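PDB 2QJV: uncharacterized IolB-like protein from Salmonella typhimurium LT2, which is of uncertain function but probably acts as a sugar-acid isomerase of the KduI/IolB family in the cupin clan. Local coordinates for residues V54-L59 and G73-P78; N136-H141 and V156-N161. The protein carries 2 engineered substitutions. All coordinates share one frame; numbering follows the deposited sequence.

Interaction 1. Residues V54-L59 and G73-P78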
loop_
_atom_site.group_PDB
_atom_site.type_symbol
_atom_site.label_atom_id
_atom_site.label_comp_id
_atom_site.label_asym_id
_atom_site.label_seq_id
_atom_site.Cartn_x
_atom_site.Cartn_y
_atom_site.Cartn_z
ATOM N N VAL A 54 -5.414 -28.447 21.742
ATOM C CA VAL A 54 -3.990 -28.663 22.009
ATOM C C VAL A 54 -3.604 -27.876 23.270
ATOM O O VAL A 54 -3.838 -26.655 23.360
ATOM C CB VAL A 54 -3.094 -28.288 20.826
ATOM C CG1 VAL A 54 -1.585 -28.518 21.203
ATOM C CG2 VAL A 54 -3.497 -29.067 19.538
ATOM N N LEU A 55 -3.081 -28.605 24.271
ATOM C CA LEU A 55 -2.567 -27.979 25.509
ATOM C C LEU A 55 -1.122 -27.556 25.227
ATOM O O LEU A 55 -0.179 -28.367 25.260
ATOM C CB LEU A 55 -2.695 -28.904 26.735
ATOM C CG LEU A 55 -4.098 -29.161 27.342
ATOM C CD1 LEU A 55 -5.101 -29.789 26.374
ATOM C CD2 LEU A 55 -4.006 -30.047 28.620
ATOM N N VAL A 56 -0.981 -26.294 24.846
ATOM C CA VAL A 56 0.318 -25.722 24.474
ATOM C C VAL A 56 1.234 -25.632 25.730
ATOM O O VAL A 56 2.437 -25.892 25.681
ATOM C CB VAL A 56 0.201 -24.329 23.740
ATOM C CG1 VAL A 56 1.635 -23.815 23.394
ATOM C CG2 VAL A 56 -0.762 -24.349 22.485
ATOM N N ALA A 57 0.620 -25.270 26.845
ATOM C CA ALA A 57 1.272 -25.144 28.142
ATOM C C ALA A 57 0.207 -25.198 29.251
ATOM O O ALA A 57 -0.874 -24.591 29.148
ATOM C CB ALA A 57 2.069 -23.864 28.221
ATOM N N GLY A 58 0.498 -25.957 30.299
ATOM C CA GLY A 58 -0.396 -26.058 31.418
ATOM C C GLY A 58 -1.308 -27.260 31.411
ATOM O O GLY A 58 -1.288 -28.094 30.506
ATOM N N LEU A 59 -2.088 -27.346 32.479
ATOM C CA LEU A 59 -2.936 -28.503 32.746
ATOM C C LEU A 59 -4.404 -28.132 32.679
ATOM O O LEU A 59 -4.783 -27.046 33.105
ATOM C CB LEU A 59 -2.578 -29.074 34.128
ATOM C CG LEU A 59 -1.119 -29.403 34.431
ATOM C CD1 LEU A 59 -1.046 -29.984 35.835
ATOM C CD2 LEU A 59 -0.484 -30.355 33.418
ATOM N N GLY A 73 -2.191 -32.957 30.361
ATOM C CA GLY A 73 -1.124 -32.014 30.081
ATOM C C GLY A 73 0.088 -32.460 30.880
ATOM O O GLY A 73 0.037 -33.446 31.615
ATOM N N GLN A 74 1.179 -31.737 30.719
ATOM C CA GLN A 74 2.408 -31.981 31.451
ATOM C C GLN A 74 3.312 -30.747 31.392
ATOM O O GLN A 74 3.652 -30.162 32.417
ATOM C CB GLN A 74 3.126 -33.207 30.888
ATOM C CG GLN A 74 4.348 -33.652 31.650
ATOM C CD GLN A 74 5.043 -34.798 30.922
ATOM O OE1 GLN A 74 4.538 -35.358 29.914
ATOM N NE2 GLN A 74 6.210 -35.113 31.383
ATOM N N ARG A 75 3.737 -30.378 30.197
ATOM C CA ARG A 75 4.647 -29.242 30.040
ATOM C C ARG A 75 3.983 -27.918 30.453
ATOM O O ARG A 75 2.790 -27.670 30.190
ATOM C CB ARG A 75 5.174 -29.171 28.603
ATOM C CG ARG A 75 4.205 -28.670 27.549
ATOM C CD ARG A 75 4.693 -29.019 26.155
ATOM N NE ARG A 75 3.906 -28.290 25.170
ATOM C CZ ARG A 75 3.918 -28.488 23.860
ATOM N NH1 ARG A 75 4.631 -29.454 23.323
ATOM N NH2 ARG A 75 3.164 -27.716 23.084
HETATM N N MSE A 76 4.783 -27.097 31.110
HETATM C CA MSE A 76 4.395 -25.764 31.548
HETATM C C MSE A 76 4.890 -24.694 30.570
HETATM O O MSE A 76 4.638 -23.513 30.767
HETATM C CB MSE A 76 4.903 -25.536 32.963
HETATM C CG MSE A 76 4.382 -26.616 33.951
HETATM SE SE MSE A 76 2.418 -26.761 34.002
HETATM C CE MSE A 76 2.069 -25.084 34.797
ATOM N N SER A 77 5.559 -25.141 29.505
ATOM C CA SER A 77 6.034 -24.316 28.414
ATOM C C SER A 77 6.200 -25.185 27.155
ATOM O O SER A 77 6.679 -26.325 27.245
ATOM C CB SER A 77 7.381 -23.676 28.720
ATOM O OG SER A 77 7.895 -23.051 27.540
ATOM N N PRO A 78 5.872 -24.653 25.979
ATOM C CA PRO A 78 6.153 -25.462 24.760
ATOM C C PRO A 78 7.676 -25.792 24.591
ATOM O O PRO A 78 8.030 -26.840 24.068
ATOM C CB PRO A 78 5.574 -24.578 23.625
ATOM C CG PRO A 78 5.654 -23.198 24.166
ATOM C CD PRO A 78 5.264 -23.350 25.613
HETATM O O HOH W 1 0.789 -29.235 29.261
#

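Interaction 2. Residues N136-H141 and V156-N161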
loop_
_atom_site.group_PDB
_atom_site.type_symbol
_atom_site.label_atom_id
_atom_site.label_comp_id
_atom_site.label_asym_id
_atom_site.label_seq_id
_atom_site.Cartn_x
_atom_site.Cartn_y
_atom_site.Cartn_z
ATOM N N ASN A 136 19.181 -26.861 8.824
ATOM C CA ASN A 136 17.884 -27.259 8.427
ATOM C C ASN A 136 17.274 -28.272 9.463
ATOM O O ASN A 136 16.149 -28.660 9.204
ATOM C CB ASN A 136 17.985 -27.837 6.989
ATOM C CG ASN A 136 16.658 -27.851 6.227
ATOM O OD1 ASN A 136 15.783 -26.976 6.416
ATOM N ND2 ASN A 136 16.514 -28.840 5.337
ATOM N N GLN A 137 17.948 -28.669 10.582
ATOM C CA GLN A 137 17.341 -29.762 11.494
ATOM C C GLN A 137 16.364 -29.322 12.639
ATOM O O GLN A 137 16.768 -28.728 13.630
ATOM C CB GLN A 137 18.347 -30.798 12.104
ATOM C CG GLN A 137 17.554 -31.942 13.005
ATOM C CD GLN A 137 18.247 -33.355 13.242
ATOM O OE1 GLN A 137 18.487 -33.754 14.399
ATOM N NE2 GLN A 137 18.493 -34.112 12.156
ATOM N N ARG A 138 15.110 -29.771 12.511
ATOM C CA ARG A 138 14.006 -29.432 13.361
ATOM C C ARG A 138 13.427 -30.674 14.072
ATOM O O ARG A 138 13.624 -31.795 13.629
ATOM C CB ARG A 138 12.933 -28.786 12.479
ATOM C CG ARG A 138 13.480 -27.611 11.709
ATOM C CD ARG A 138 13.020 -27.599 10.261
ATOM N NE ARG A 138 13.554 -28.658 9.419
ATOM C CZ ARG A 138 13.227 -28.836 8.138
ATOM N NH1 ARG A 138 12.343 -28.053 7.538
ATOM N NH2 ARG A 138 13.773 -29.825 7.451
ATOM N N LEU A 139 12.817 -30.452 15.218
ATOM C CA LEU A 139 12.106 -31.464 15.948
ATOM C C LEU A 139 10.654 -31.262 15.538
ATOM O O LEU A 139 10.144 -30.145 15.591
ATOM C CB LEU A 139 12.318 -31.323 17.466
ATOM C CG LEU A 139 11.427 -32.129 18.396
ATOM C CD1 LEU A 139 11.641 -33.653 18.184
ATOM C CD2 LEU A 139 11.711 -31.739 19.829
ATOM N N VAL A 140 9.988 -32.356 15.149
ATOM C CA VAL A 140 8.615 -32.349 14.680
ATOM C C VAL A 140 7.769 -33.340 15.530
ATOM O O VAL A 140 8.203 -34.463 15.783
ATOM C CB VAL A 140 8.565 -32.685 13.161
ATOM C CG1 VAL A 140 7.111 -32.735 12.597
ATOM C CG2 VAL A 140 9.489 -31.718 12.358
ATOM N N HIS A 141 6.639 -32.842 16.030
ATOM C CA HIS A 141 5.622 -33.601 16.757
ATOM C C HIS A 141 4.340 -33.650 15.936
ATOM O O HIS A 141 3.604 -32.643 15.796
ATOM C CB HIS A 141 5.303 -33.002 18.131
ATOM C CG HIS A 141 6.448 -33.002 19.109
ATOM N ND1 HIS A 141 6.481 -32.148 20.190
ATOM C CD2 HIS A 141 7.597 -33.723 19.163
ATOM C CE1 HIS A 141 7.583 -32.370 20.887
ATOM N NE2 HIS A 141 8.288 -33.314 20.280
ATOM N N VAL A 156 0.323 -30.194 13.535
ATOM C CA VAL A 156 1.723 -30.502 13.788
ATOM C C VAL A 156 2.346 -29.333 14.574
ATOM O O VAL A 156 1.898 -28.203 14.451
ATOM C CB VAL A 156 2.481 -30.752 12.436
ATOM C CG1 VAL A 156 2.473 -29.480 11.556
ATOM C CG2 VAL A 156 3.917 -31.255 12.642
ATOM N N GLU A 157 3.353 -29.630 15.397
ATOM C CA GLU A 157 4.154 -28.598 16.063
ATOM C C GLU A 157 5.646 -28.864 15.699
ATOM O O GLU A 157 6.106 -30.014 15.583
ATOM C CB GLU A 157 3.829 -28.463 17.572
ATOM C CG GLU A 157 4.209 -29.612 18.420
ATOM C CD GLU A 157 3.813 -29.495 19.875
ATOM O OE1 GLU A 157 3.026 -28.597 20.278
ATOM O OE2 GLU A 157 4.213 -30.407 20.591
ATOM N N VAL A 158 6.382 -27.778 15.470
ATOM C CA VAL A 158 7.766 -27.806 15.039
ATOM C C VAL A 158 8.650 -26.857 15.874
ATOM O O VAL A 158 8.211 -25.754 16.230
ATOM C CB VAL A 158 7.861 -27.423 13.523
ATOM C CG1 VAL A 158 9.327 -27.452 13.013
ATOM C CG2 VAL A 158 6.955 -28.332 12.670
ATOM N N TYR A 159 9.860 -27.340 16.192
ATOM C CA TYR A 159 10.873 -26.615 16.949
ATOM C C TYR A 159 12.045 -26.346 16.058
ATOM O O TYR A 159 12.666 -27.264 15.543
ATOM C CB TYR A 159 11.371 -27.387 18.160
ATOM C CG TYR A 159 10.320 -27.685 19.159
ATOM C CD1 TYR A 159 9.427 -28.736 18.966
ATOM C CD2 TYR A 159 10.244 -26.963 20.326
ATOM C CE1 TYR A 159 8.459 -29.030 19.897
ATOM C CE2 TYR A 159 9.280 -27.242 21.259
ATOM C CZ TYR A 159 8.404 -28.282 21.063
ATOM O OH TYR A 159 7.441 -28.527 22.003
ATOM N N THR A 160 12.344 -25.053 15.890
ATOM C CA THR A 160 13.424 -24.595 15.040
ATOM C C THR A 160 14.409 -23.814 15.913
ATOM O O THR A 160 14.113 -22.728 16.373
ATOM C CB THR A 160 12.910 -23.758 13.835
ATOM O OG1 THR A 160 11.812 -24.436 13.199
ATOM C CG2 THR A 160 14.072 -23.491 12.783
ATOM N N ASN A 161 15.593 -24.361 16.098
ATOM C CA ASN A 161 16.612 -23.670 16.914
ATOM C C ASN A 161 17.170 -22.434 16.211
ATOM O O ASN A 161 17.175 -22.355 14.965
ATOM C CB ASN A 161 17.676 -24.664 17.364
ATOM C CG ASN A 161 17.107 -25.712 18.321
ATOM O OD1 ASN A 161 15.993 -25.572 18.866
ATOM N ND2 ASN A 161 17.866 -26.740 18.537
HETATM O O HOH W 2 16.545 -26.578 14.704
#

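Interaction 1. Residues V54-L59 and G73-P78
Arg-75 brings the edge of its guanidinium up to Val-56 and grips one atom, the carbonyl oxygen, with two nitrogens side-on. NE makes the straighter bond, 2.9 Å from Arg-75 NE to Val-56 O with 160° at the hydrogen, and NH2 makes a longer one of 3.3 Å from Arg-75 NH2 to Val-56 O. The oxygen stays close to the guanidinium plane, yet both nitrogens reach it from the same face of the peptide, NE from well above the carbonyl plane. The extended run from CG to NE carries the group there, while Pro-78 CA lies over one guanidinium face, toward its rim, and NH1 turns to Ile-82 O. Further along, Gly-58 N to Arg-75 O is 2.9 Å and nearly straight at 170°. Beside this bond water 1 joins the segments, accepting from Gln-74 N and donating to Gly-58 O and Arg-75 O. Val-56 and Ala-57 both face Glu-104 as a classic beta bulge, at the corner where the chain turns at the end of strand 49-55 of the cupin-type antiparallel sheet; the 73-78 loop packs against this corner. Packing here is close: Ala-57 CB sits 3.6 Å from Met-76 O, and the Val-56 and Pro-78 side chains cross at a slant. Gly-73 has no CB on the side facing 54-59, where Gly-58 O and the CD2 atoms of Leu-55 and Leu-59 close in; Leu-59 CD2 is 3.3 Å from Gly-73 C. Toward solvent the contact thins. Exposed Gln-74 has its CB pointing away, and selenomethionine Met-76, also exposed, bends back until Met-76 SE is 3.9 Å from Gly-58 CA.

Interaction 2. Residues N136-H141 and V156-N161
His-141 and Glu-157 share the one side-chain hydrogen bond between these strands: ND1 donates to the carboxylate, 2.9 Å from His-141 ND1 to Glu-157 OE2, with 167° at the hydrogen. The oxygen lies in the imidazole plane and receives on its anti lone pair, the one facing away from OE1; the ring and carboxylate planes themselves are twisted well out of parallel. Glu-157 has CG between its backbone N and carbonyl carbon (chi1 68°), which sets Glu-157 CG against the neighbouring strand, 3.6 Å from His-141 CB. Its OE1 is taken by Tyr-240 OH, and OE2 also faces Arg-75, so both oxygens are engaged and the carboxylate is likely to remain charged. The same two residues pair through their main chains in both directions, His-141 N to Glu-157 O being 2.9 Å. Leu-139 and Tyr-159 repeat this as the second hydrogen-bonded pair, with Tyr-159 N to Leu-139 O also at 2.9 Å. On the face these four side chains share, Tyr-159 turns its ring edge toward the face of His-141 in an offset edge-to-face pair, planes at 67°, with Tyr-159 CE1 3.6 Å from His-141 CE1. Leu-139 lies alongside the tyrosine, pointing the same way, its CD2 against CD1. On the other face Val-140 packs against two valines: Val-140 and Val-156 cross at a slant, Val-140 CG1 3.5 Å from Val-156 CG2, and Val-140 CG2 meets Val-158 CG2 across a non-hydrogen-bonded pair. Arg-138 lies beside Thr-160, whose OG1 is bonded to Ser-166 OG. Together the strands form an antiparallel beta hairpin, flanked by strands 127-131 and 238-246 in a five-stranded sheet, as expected of a cupin beta-sandwich.

How the interactions relate
The two contacts lie with centres about 17 Å apart: interaction 1 at the end of strand 49-55 of one sheet and on a loop, interaction 2 within another sheet. Yet their side chains meet. Arg-75 of interaction 1 forms a salt bridge with interaction 2, Arg-75 NH1 to Glu-157 OE2 at 2.9 Å, so one guanidinium connects the Val-56 carbonyl at the end of strand 49-55 to the carboxylate. Beside it, Tyr-159 OH sits 2.7 Å from Pro-78 O, a probable hydrogen bond, and Tyr-240 touches both contacts. This polar junction is buried. In interaction 2 the side chain of Val-156 is about 8 Å from a bound nickel ion, and neither contact supplies a ligand.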